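Local coordinates for protein short Chain Dehydrogenase yciK (Salmonella enterica subsp. enterica serovar Typhimurium, PDB 3IAH) that binds NADP on a Rossmann fold and probably acts as an oxidoreductase of the short-chain dehydrogenase family, perhaps reducing oxoacyl groups, at residues S149-S154 / L229-D234. Numbering follows the deposited sequence.
With NAP (NADP nicotinamide-adenine-dinucleotide phosphate), chain C.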
ATOM      1  N   SER A 149     -15.063  16.665  -4.209  1.00 13.39           N
ATOM      2  CA  SER A 149     -14.644  15.921  -3.035  1.00 14.66           C
ATOM      3  C   SER A 149     -14.425  14.452  -3.429  1.00 15.06           C
ATOM      4  O   SER A 149     -15.353  13.765  -3.872  1.00 15.19           O
ATOM      5  CB  SER A 149     -15.672  16.050  -1.919  1.00 15.28           C
ATOM      6  OG  SER A 149     -15.242  15.388  -0.743  1.00 14.79           O
ATOM      7  N   LEU A 150     -13.181  14.000  -3.289  1.00 13.75           N
ATOM      8  CA  LEU A 150     -12.781  12.622  -3.587  1.00 13.01           C
ATOM      9  C   LEU A 150     -12.524  11.942  -2.240  1.00 13.43           C
ATOM     10  O   LEU A 150     -11.710  12.415  -1.442  1.00 13.01           O
ATOM     11  CB  LEU A 150     -11.536  12.620  -4.466  1.00 13.44           C
ATOM     12  CG  LEU A 150     -10.902  11.272  -4.819  1.00 15.22           C
ATOM     13  CD1 LEU A 150     -11.891  10.253  -5.459  1.00 14.25           C
ATOM     14  CD2 LEU A 150      -9.678  11.535  -5.732  1.00 12.88           C
ATOM     15  N   VAL A 151     -13.195  10.826  -1.998  1.00 12.79           N
ATOM     16  CA  VAL A 151     -13.074  10.127  -0.739  1.00 14.13           C
ATOM     17  C   VAL A 151     -12.735   8.661  -0.930  1.00 14.09           C
ATOM     18  O   VAL A 151     -13.414   7.954  -1.678  1.00 14.65           O
ATOM     19  CB  VAL A 151     -14.428  10.219   0.037  1.00 15.07           C
ATOM     20  CG1 VAL A 151     -14.364   9.549   1.422  1.00 13.03           C
ATOM     21  CG2 VAL A 151     -14.867  11.673   0.167  1.00 12.67           C
ATOM     22  N   PHE A 152     -11.667   8.222  -0.275  1.00 13.69           N
ATOM     23  CA  PHE A 152     -11.244   6.817  -0.265  1.00 12.94           C
ATOM     24  C   PHE A 152     -11.689   6.189   1.063  1.00 13.01           C
ATOM     25  O   PHE A 152     -11.975   6.906   2.047  1.00 14.28           O
ATOM     26  CB  PHE A 152      -9.730   6.687  -0.413  1.00 14.56           C
ATOM     27  CG  PHE A 152      -9.227   7.138  -1.738  1.00 14.20           C
ATOM     28  CD1 PHE A 152      -9.146   6.247  -2.785  1.00 16.09           C
ATOM     29  CD2 PHE A 152      -8.835   8.455  -1.946  1.00 13.49           C
ATOM     30  CE1 PHE A 152      -8.681   6.653  -4.043  1.00 17.25           C
ATOM     31  CE2 PHE A 152      -8.368   8.870  -3.183  1.00 14.50           C
ATOM     32  CZ  PHE A 152      -8.297   7.957  -4.248  1.00 15.78           C
ATOM     33  N   THR A 153     -11.755   4.868   1.117  1.00 13.35           N
ATOM     34  CA  THR A 153     -12.185   4.202   2.353  1.00 13.68           C
ATOM     35  C   THR A 153     -11.031   3.383   2.911  1.00 14.74           C
ATOM     36  O   THR A 153     -10.509   2.498   2.241  1.00 14.03           O
ATOM     37  CB  THR A 153     -13.421   3.308   2.153  1.00 13.53           C
ATOM     38  OG1 THR A 153     -14.452   4.035   1.491  1.00 13.57           O
ATOM     39  CG2 THR A 153     -13.961   2.816   3.514  1.00 15.64           C
ATOM     40  N   SER A 154     -10.637   3.703   4.138  1.00 15.58           N
ATOM     41  CA  SER A 154      -9.556   3.017   4.809  1.00 16.71           C
ATOM     42  C   SER A 154     -10.116   2.048   5.854  1.00 16.64           C
ATOM     43  O   SER A 154     -11.236   1.558   5.714  1.00 18.25           O
ATOM     44  CB  SER A 154      -8.597   4.032   5.433  1.00 15.91           C
ATOM     45  OG  SER A 154      -7.436   3.371   5.892  1.00 17.80           O
ATOM     46  N   LEU A 229     -21.880  12.478   4.834  1.00 15.54           N
ATOM     47  CA  LEU A 229     -22.543  13.698   4.353  1.00 15.75           C
ATOM     48  C   LEU A 229     -21.601  14.885   4.479  1.00 15.81           C
ATOM     49  O   LEU A 229     -21.450  15.672   3.533  1.00 15.56           O
ATOM     50  CB  LEU A 229     -23.816  13.979   5.147  1.00 16.60           C
ATOM     51  CG  LEU A 229     -24.989  13.033   4.873  1.00 17.49           C
ATOM     52  CD1 LEU A 229     -26.024  13.074   5.986  1.00 14.11           C
ATOM     53  CD2 LEU A 229     -25.596  13.378   3.512  1.00 17.49           C
ATOM     54  N   TRP A 230     -20.966  15.006   5.643  1.00 14.33           N
ATOM     55  CA  TRP A 230     -20.031  16.099   5.903  1.00 15.80           C
ATOM     56  C   TRP A 230     -18.953  16.236   4.837  1.00 15.73           C
ATOM     57  O   TRP A 230     -18.698  17.340   4.350  1.00 16.92           O
ATOM     58  CB  TRP A 230     -19.384  15.951   7.296  1.00 15.72           C
ATOM     59  CG  TRP A 230     -18.478  17.102   7.669  1.00 15.99           C
ATOM     60  CD1 TRP A 230     -18.859  18.339   8.102  1.00 17.74           C
ATOM     61  CD2 TRP A 230     -17.048  17.103   7.664  1.00 16.55           C
ATOM     62  NE1 TRP A 230     -17.749  19.119   8.353  1.00 17.10           N
ATOM     63  CE2 TRP A 230     -16.626  18.381   8.092  1.00 20.19           C
ATOM     64  CE3 TRP A 230     -16.079  16.151   7.331  1.00 20.33           C
ATOM     65  CZ2 TRP A 230     -15.280  18.726   8.196  1.00 20.43           C
ATOM     66  CZ3 TRP A 230     -14.734  16.499   7.433  1.00 19.73           C
ATOM     67  CH2 TRP A 230     -14.354  17.771   7.866  1.00 20.91           C
ATOM     68  N   LEU A 231     -18.326  15.122   4.477  1.00 16.52           N
ATOM     69  CA  LEU A 231     -17.264  15.127   3.463  1.00 16.92           C
ATOM     70  C   LEU A 231     -17.707  15.510   2.049  1.00 16.33           C
ATOM     71  O   LEU A 231     -16.887  15.971   1.275  1.00 16.08           O
ATOM     72  CB  LEU A 231     -16.515  13.792   3.429  1.00 16.43           C
ATOM     73  CG  LEU A 231     -15.420  13.613   4.466  1.00 20.32           C
ATOM     74  CD1 LEU A 231     -14.834  12.212   4.352  1.00 23.60           C
ATOM     75  CD2 LEU A 231     -14.320  14.688   4.246  1.00 23.00           C
HETATM   76  N   MSE A 232     -18.985  15.318   1.727  1.00 17.73           N
HETATM   77  CA  MSE A 232     -19.520  15.675   0.405  1.00 18.19           C
HETATM   78  C   MSE A 232     -20.127  17.091   0.339  1.00 18.27           C
HETATM   79  O   MSE A 232     -20.263  17.660  -0.754  1.00 17.45           O
HETATM   80  CB  MSE A 232     -20.561  14.648  -0.047  1.00 18.50           C
HETATM   81  CG  MSE A 232     -19.999  13.279  -0.337  1.00 17.83           C
HETATM   82 SE   MSE A 232     -18.550  13.396  -1.663  1.00 18.09          SE
HETATM   83  CE  MSE A 232     -18.166  11.511  -1.827  1.00 17.48           C
ATOM     84  N   GLY A 233     -20.491  17.657   1.492  1.00 17.46           N
ATOM     85  CA  GLY A 233     -21.084  19.003   1.548  1.00 18.44           C
ATOM     86  C   GLY A 233     -20.057  20.121   1.706  1.00 18.77           C
ATOM     87  O   GLY A 233     -18.868  19.875   1.984  1.00 17.16           O
ATOM     88  N   ASP A 234     -20.528  21.360   1.568  1.00 19.73           N
ATOM     89  CA  ASP A 234     -19.649  22.543   1.655  1.00 21.01           C
ATOM     90  C   ASP A 234     -18.925  22.785   2.981  1.00 19.84           C
ATOM     91  O   ASP A 234     -17.955  23.533   3.026  1.00 19.82           O
ATOM     92  CB  ASP A 234     -20.416  23.813   1.270  1.00 21.84           C
ATOM     93  CG  ASP A 234     -20.795  23.843  -0.197  1.00 25.57           C
ATOM     94  OD1 ASP A 234     -20.359  22.958  -0.963  1.00 30.14           O
ATOM     95  OD2 ASP A 234     -21.531  24.765  -0.602  1.00 32.20           O
TER
HETATM   96  PA  NAP C 254     -19.642  -4.974   1.838  1.00 30.64           P
HETATM   97  O1A NAP C 254     -20.949  -5.079   2.488  1.00 34.48           O
HETATM   98  O2A NAP C 254     -19.029  -6.255   1.448  1.00 33.93           O
HETATM   99  O5B NAP C 254     -19.695  -4.139   0.498  1.00 30.37           O
HETATM  100  C5B NAP C 254     -18.603  -4.121  -0.378  1.00 31.68           C
HETATM  101  C4B NAP C 254     -19.075  -3.431  -1.649  1.00 30.01           C
HETATM  102  O4B NAP C 254     -17.944  -3.414  -2.495  1.00 29.43           O
HETATM  103  C3B NAP C 254     -20.195  -4.181  -2.361  1.00 30.27           C
HETATM  104  O3B NAP C 254     -21.099  -3.328  -3.027  1.00 29.09           O
HETATM  105  C2B NAP C 254     -19.408  -4.989  -3.350  1.00 29.19           C
HETATM  106  O2B NAP C 254     -20.165  -5.463  -4.443  1.00 33.51           O
HETATM  107  C1B NAP C 254     -18.293  -3.988  -3.709  1.00 28.78           C
HETATM  108  N9A NAP C 254     -17.294  -4.801  -4.381  1.00 28.39           N
HETATM  109  C8A NAP C 254     -16.547  -5.833  -3.893  1.00 28.32           C
HETATM  110  N7A NAP C 254     -15.800  -6.313  -4.911  1.00 27.95           N
HETATM  111  C5A NAP C 254     -16.082  -5.604  -6.026  1.00 27.83           C
HETATM  112  C6A NAP C 254     -15.628  -5.674  -7.332  1.00 26.02           C
HETATM  113  N6A NAP C 254     -14.724  -6.594  -7.676  1.00 26.26           N
HETATM  114  N1A NAP C 254     -16.116  -4.777  -8.272  1.00 24.94           N
HETATM  115  C2A NAP C 254     -17.062  -3.831  -7.924  1.00 25.60           C
HETATM  116  N3A NAP C 254     -17.518  -3.767  -6.620  1.00 23.50           N
HETATM  117  C4A NAP C 254     -17.029  -4.655  -5.701  1.00 27.39           C
HETATM  118  O3  NAP C 254     -18.574  -4.206   2.725  1.00 28.63           O
HETATM  119  PN  NAP C 254     -18.653  -2.905   3.590  1.00 24.04           P
HETATM  120  O1N NAP C 254     -19.866  -2.132   3.201  1.00 23.93           O
HETATM  121  O2N NAP C 254     -18.353  -3.266   4.986  1.00 23.34           O
HETATM  122  O5D NAP C 254     -17.340  -2.182   3.042  1.00 24.81           O
HETATM  123  C5D NAP C 254     -17.376  -0.912   2.448  1.00 18.77           C
HETATM  124  C4D NAP C 254     -15.993  -0.319   2.600  1.00 19.52           C
HETATM  125  O4D NAP C 254     -15.790  -0.096   3.967  1.00 22.23           O
HETATM  126  C3D NAP C 254     -14.832  -1.198   2.134  1.00 17.46           C
HETATM  127  O3D NAP C 254     -13.868  -0.399   1.439  1.00 19.51           O
HETATM  128  C2D NAP C 254     -14.250  -1.728   3.434  1.00 21.25           C
HETATM  129  O2D NAP C 254     -12.892  -2.040   3.334  1.00 21.80           O
HETATM  130  C1D NAP C 254     -14.491  -0.583   4.347  1.00 19.61           C
HETATM  131  N1N NAP C 254     -14.527  -0.850   5.799  1.00 22.26           N
HETATM  132  C2N NAP C 254     -15.597  -1.536   6.328  1.00 20.94           C
HETATM  133  C3N NAP C 254     -15.631  -1.788   7.691  1.00 21.26           C
HETATM  134  C7N NAP C 254     -16.807  -2.528   8.312  1.00 19.42           C
HETATM  135  O7N NAP C 254     -16.700  -2.743   9.669  1.00 22.16           O
HETATM  136  N7N NAP C 254     -17.856  -2.914   7.579  1.00 21.86           N
HETATM  137  C4N NAP C 254     -14.578  -1.340   8.498  1.00 22.99           C
HETATM  138  C5N NAP C 254     -13.491  -0.642   7.938  1.00 21.04           C
HETATM  139  C6N NAP C 254     -13.490  -0.414   6.579  1.00 20.24           C
HETATM  140  P2B NAP C 254     -21.257  -6.688  -4.356  1.00 38.38           P
HETATM  141  O1X NAP C 254     -21.453  -7.227  -5.722  1.00 35.85           O
HETATM  142  O2X NAP C 254     -20.749  -7.805  -3.488  1.00 38.10           O
HETATM  143  O3X NAP C 254     -22.592  -6.210  -3.868  1.00 38.13           O
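The carbonyl oxygen of Leu231, in segment 229-234, accepts a short hydrogen bond from Ser149, with OG 2.7 Å from O. The hydroxyl does not follow a lone pair: it stands 35° out of the carbonyl plane, and the C=O...OG angle is 144°. Ser149 carries OG anti to its own nitrogen (chi1 -177°), and this turns the hydroxyl to this carbonyl. Arg192 NH1 and Ser236 OG, which also meets Trp230 O and Gly233 O, approach the same oxygen in a buried setting; both of these bonds are weak.

Beside this bond lies selenomethionine Met232. Its chain bends at chi2, and this brings SE alongside Ser149, 3.9 Å from CB, while its terminal methyl CE meets Val151 CG2 at 3.9 Å. The other branch of Val151 faces Leu231, with CG1 4.0 Å from CD1. The two methyls of one valine are thus divided between consecutive residues, each pair in plain apolar contact. Ser149 and Val151, alternate residues of the strand, both point to segment 229-234, whereas Leu150 between them points away.

At the far end of strand 149-153 the chain reaches the cofactor: Thr153 CG2 lies 3.5 Å from O4D of the NADP ribose, and Ser154 O is 3.1 Å from C6N of the nicotinamide ring.

The arrangement is helix-on-sheet packing of the Rossmann fold. Strand 149-153 runs parallel between strands 98-101 and 192-197, and segment 229-234, on helix 225-232, packs on this part of the sheet, Met232 touching Leu100 and Leu231 touching Ile196. On the other face, Phe152 packs on helix 166-186.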